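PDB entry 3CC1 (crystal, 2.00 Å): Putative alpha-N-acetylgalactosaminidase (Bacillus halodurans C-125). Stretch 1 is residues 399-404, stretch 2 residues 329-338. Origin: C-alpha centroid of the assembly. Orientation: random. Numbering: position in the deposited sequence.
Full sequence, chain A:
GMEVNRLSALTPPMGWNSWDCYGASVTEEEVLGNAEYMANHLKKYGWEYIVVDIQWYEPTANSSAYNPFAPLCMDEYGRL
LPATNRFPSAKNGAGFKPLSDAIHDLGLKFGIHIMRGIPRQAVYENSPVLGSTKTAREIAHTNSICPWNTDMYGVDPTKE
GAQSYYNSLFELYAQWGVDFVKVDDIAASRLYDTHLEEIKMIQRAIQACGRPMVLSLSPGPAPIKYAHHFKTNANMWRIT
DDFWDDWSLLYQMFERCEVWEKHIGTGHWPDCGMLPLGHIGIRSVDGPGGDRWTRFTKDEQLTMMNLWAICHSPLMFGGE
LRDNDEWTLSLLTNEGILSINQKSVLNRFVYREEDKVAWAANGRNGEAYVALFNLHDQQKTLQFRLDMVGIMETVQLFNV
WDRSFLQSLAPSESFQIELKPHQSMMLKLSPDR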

# COMPACT_ATOMS: atom_id res chain seq x y z
N ASN A 399 25.05 -21.38 10.58
CA ASN A 399 24.44 -21.30 9.25
C ASN A 399 23.88 -22.67 8.92
O ASN A 399 24.62 -23.62 8.75
CB ASN A 399 25.51 -20.89 8.23
CG ASN A 399 24.97 -20.82 6.79
OD1 ASN A 399 24.07 -21.52 6.40
ND2 ASN A 399 25.61 -19.99 5.98
N VAL A 400 22.56 -22.79 8.86
CA VAL A 400 21.93 -24.12 8.75
C VAL A 400 22.24 -24.77 7.40
O VAL A 400 22.56 -25.94 7.32
CB VAL A 400 20.41 -24.08 9.00
CG1 VAL A 400 19.79 -25.49 8.70
CG2 VAL A 400 20.10 -23.62 10.43
N TRP A 401 22.20 -23.97 6.33
CA TRP A 401 22.41 -24.53 4.99
C TRP A 401 23.81 -25.09 4.83
O TRP A 401 23.99 -26.14 4.24
CB TRP A 401 22.10 -23.53 3.91
CG TRP A 401 20.64 -23.44 3.65
CD1 TRP A 401 19.81 -22.44 3.97
CD2 TRP A 401 19.86 -24.42 2.97
NE1 TRP A 401 18.53 -22.71 3.55
CE2 TRP A 401 18.54 -23.92 2.91
CE3 TRP A 401 20.14 -25.65 2.40
CZ2 TRP A 401 17.50 -24.63 2.32
CZ3 TRP A 401 19.09 -26.36 1.79
CH2 TRP A 401 17.80 -25.84 1.77
N ASP A 402 24.83 -24.40 5.29
CA ASP A 402 26.15 -24.97 5.06
C ASP A 402 26.75 -25.59 6.32
O ASP A 402 27.90 -26.01 6.35
CB ASP A 402 27.04 -23.97 4.35
CG ASP A 402 27.51 -22.88 5.22
OD1 ASP A 402 27.53 -23.04 6.46
OD2 ASP A 402 27.87 -21.83 4.65
N ARG A 403 25.91 -25.71 7.33
CA ARG A 403 26.23 -26.44 8.55
C ARG A 403 27.50 -25.91 9.19
O ARG A 403 28.36 -26.68 9.58
CB ARG A 403 26.41 -27.93 8.26
CG ARG A 403 25.24 -28.58 7.54
CD ARG A 403 25.58 -29.96 6.99
NE ARG A 403 24.62 -30.35 5.93
N SER A 404 27.67 -24.60 9.24
CA SER A 404 28.91 -24.08 9.81
C SER A 404 28.65 -23.02 10.88
O SER A 404 27.61 -22.36 10.94
CB SER A 404 29.81 -23.52 8.70
OG SER A 404 29.26 -22.34 8.15
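Stretch 2 329-338: LSLLTNEGIL

Stretch 2 meets stretch 1 as two helical segments joined by a short link, packed on a tight turn. Residues 329-332 belong to a helix that begins earlier in the chain, and a second helix, 335-338, starts after a short break and continues onward. Stretch 1 is irregular: Val400 and Trp401 have helix-like phi/psi (-67/-41 and -65/-43), whereas Arg403 adopts a left-handed 56/43. The turn is closed by Asn399 N donating to Ser404 O at 2.8 Å and Ser404 N donating to Asn399 O at 3.2 Å. The nearest CA pairs are Val400 CA with Gly336 CA at 6.3 Å and Trp401 CA with Asn334 CA at 7.2 Å, so in this register the chain runs forward in stretch 1 as it runs backward in stretch 2. Together the two surfaces bury 347 Å².

The break between the helices is organised by Asn334. With phi/psi of -89/105 it occupies the N-cap position, and chi1 near t (-172°) with chi2 of -57° brings its OD1 within 3.1 Å of Ile337 N; the N-H...O angle of 162° identifies a capping bond to a backbone NH that has no preceding helical turn to satisfy it. The same oxygen accepts from a water, 2.9 Å from Asn334 OD1, which also donates to Val400 O at 2.8 Å. One side-chain atom thus caps the helix and, through the water, ties it to the turn. The amide's other end faces stretch 1 as well, with Asn334 ND2 3.3 Å from Trp401 O.

Trp401 contributes the largest covered area, 111 Å². Its CA-to-CB bond points sideways, but chi1 of -81° (m) and chi2 of 107° swing the indole in toward stretch 2. Ile337 covers one face: its CG1 lies 3.4 Å from the centroid of the six-membered ring of Trp401 and only 13° off the ring normal, the geometry of a CH-pi contact. Near the ring plane, at the edge, lie two backbone oxygens, with Trp401 CH2 3.7 Å from Leu331 O and Trp401 CZ3 4.2 Å from Ser330 O. The side chain of Leu331 (chi1 m, chi2 t) also reaches the ring, its CD2 4.2 Å from Trp401 CZ3. The indole therefore touches both helical segments, while its NE1 is hydrogen-bonded elsewhere in the structure.

Ile337, with both chi angles m, points toward stretch 1 and serves two partners: besides CG1 over the indole, its CD1 lies 3.4 Å from Val400 CG1. Val400, chi1 t (173°), also points toward stretch 2, and its CG1 approaches Gly336 C at 3.9 Å. The glycine leaves room here: an ideal CB on Gly336 would point toward stretch 1 and lie 3.1 Å from Val400 CG1, a tight approach.

Arg403 is peripheral. Its modelled side chain ends at NE, 4.1 Å from Asn334 ND2; the guanidinium carbon and terminal nitrogens are absent from the model, so their positions cannot be assessed.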

# COMPACT_ATOMS: atom_id res chain seq x y z
N LEU A 329 19.36 -31.50 -5.68
CA LEU A 329 19.18 -32.61 -4.77
C LEU A 329 19.61 -32.20 -3.35
O LEU A 329 19.01 -32.61 -2.34
CB LEU A 329 19.98 -33.86 -5.25
CG LEU A 329 19.88 -35.06 -4.31
CD1 LEU A 329 18.42 -35.47 -4.12
CD2 LEU A 329 20.71 -36.24 -4.76
N SER A 330 20.65 -31.38 -3.27
CA SER A 330 21.16 -30.93 -1.96
C SER A 330 20.14 -30.02 -1.26
O SER A 330 20.05 -30.05 -0.05
CB SER A 330 22.52 -30.23 -2.11
OG SER A 330 22.33 -28.89 -2.57
N LEU A 331 19.32 -29.27 -2.02
CA LEU A 331 18.23 -28.48 -1.43
C LEU A 331 17.17 -29.34 -0.77
O LEU A 331 16.38 -28.85 0.07
CB LEU A 331 17.51 -27.62 -2.48
CG LEU A 331 18.20 -26.46 -3.18
CD1 LEU A 331 17.13 -25.67 -4.00
CD2 LEU A 331 18.89 -25.53 -2.28
N LEU A 332 17.11 -30.62 -1.16
CA LEU A 332 16.02 -31.53 -0.73
C LEU A 332 16.41 -32.45 0.40
O LEU A 332 15.56 -33.12 1.00
CB LEU A 332 15.55 -32.37 -1.91
CG LEU A 332 15.11 -31.58 -3.17
CD1 LEU A 332 14.53 -32.53 -4.25
CD2 LEU A 332 14.15 -30.48 -2.81
N THR A 333 17.71 -32.49 0.70
CA THR A 333 18.26 -33.51 1.60
C THR A 333 19.02 -32.88 2.77
O THR A 333 19.84 -33.52 3.40
CB THR A 333 19.19 -34.45 0.81
OG1 THR A 333 20.22 -33.67 0.17
CG2 THR A 333 18.36 -35.23 -0.27
N ASN A 334 18.74 -31.62 3.05
CA ASN A 334 19.31 -30.96 4.22
C ASN A 334 18.41 -31.17 5.44
O ASN A 334 17.33 -30.57 5.56
CB ASN A 334 19.53 -29.47 3.95
CG ASN A 334 20.30 -28.79 5.07
OD1 ASN A 334 19.89 -28.84 6.21
ND2 ASN A 334 21.41 -28.16 4.73
N GLU A 335 18.85 -32.04 6.32
CA GLU A 335 17.99 -32.52 7.41
C GLU A 335 17.69 -31.39 8.39
O GLU A 335 16.61 -31.33 8.98
CB GLU A 335 18.59 -33.75 8.11
N GLY A 336 18.63 -30.47 8.54
CA GLY A 336 18.40 -29.30 9.38
C GLY A 336 17.25 -28.43 8.91
O GLY A 336 16.41 -28.05 9.71
N ILE A 337 17.21 -28.14 7.62
CA ILE A 337 16.11 -27.35 7.03
C ILE A 337 14.77 -28.08 7.11
O ILE A 337 13.74 -27.51 7.42
CB ILE A 337 16.43 -27.00 5.52
CG1 ILE A 337 17.66 -26.07 5.45
CG2 ILE A 337 15.23 -26.45 4.78
CD1 ILE A 337 17.56 -24.69 6.22
N LEU A 338 14.77 -29.36 6.77
CA LEU A 338 13.56 -30.15 6.76
C LEU A 338 13.03 -30.28 8.17
O LEU A 338 11.83 -30.29 8.41
CB LEU A 338 13.83 -31.54 6.18
CG LEU A 338 14.23 -31.61 4.70
CD1 LEU A 338 14.51 -33.09 4.28
CD2 LEU A 338 13.19 -30.88 3.82
O HOH W 1 21.63 -28.34 8.47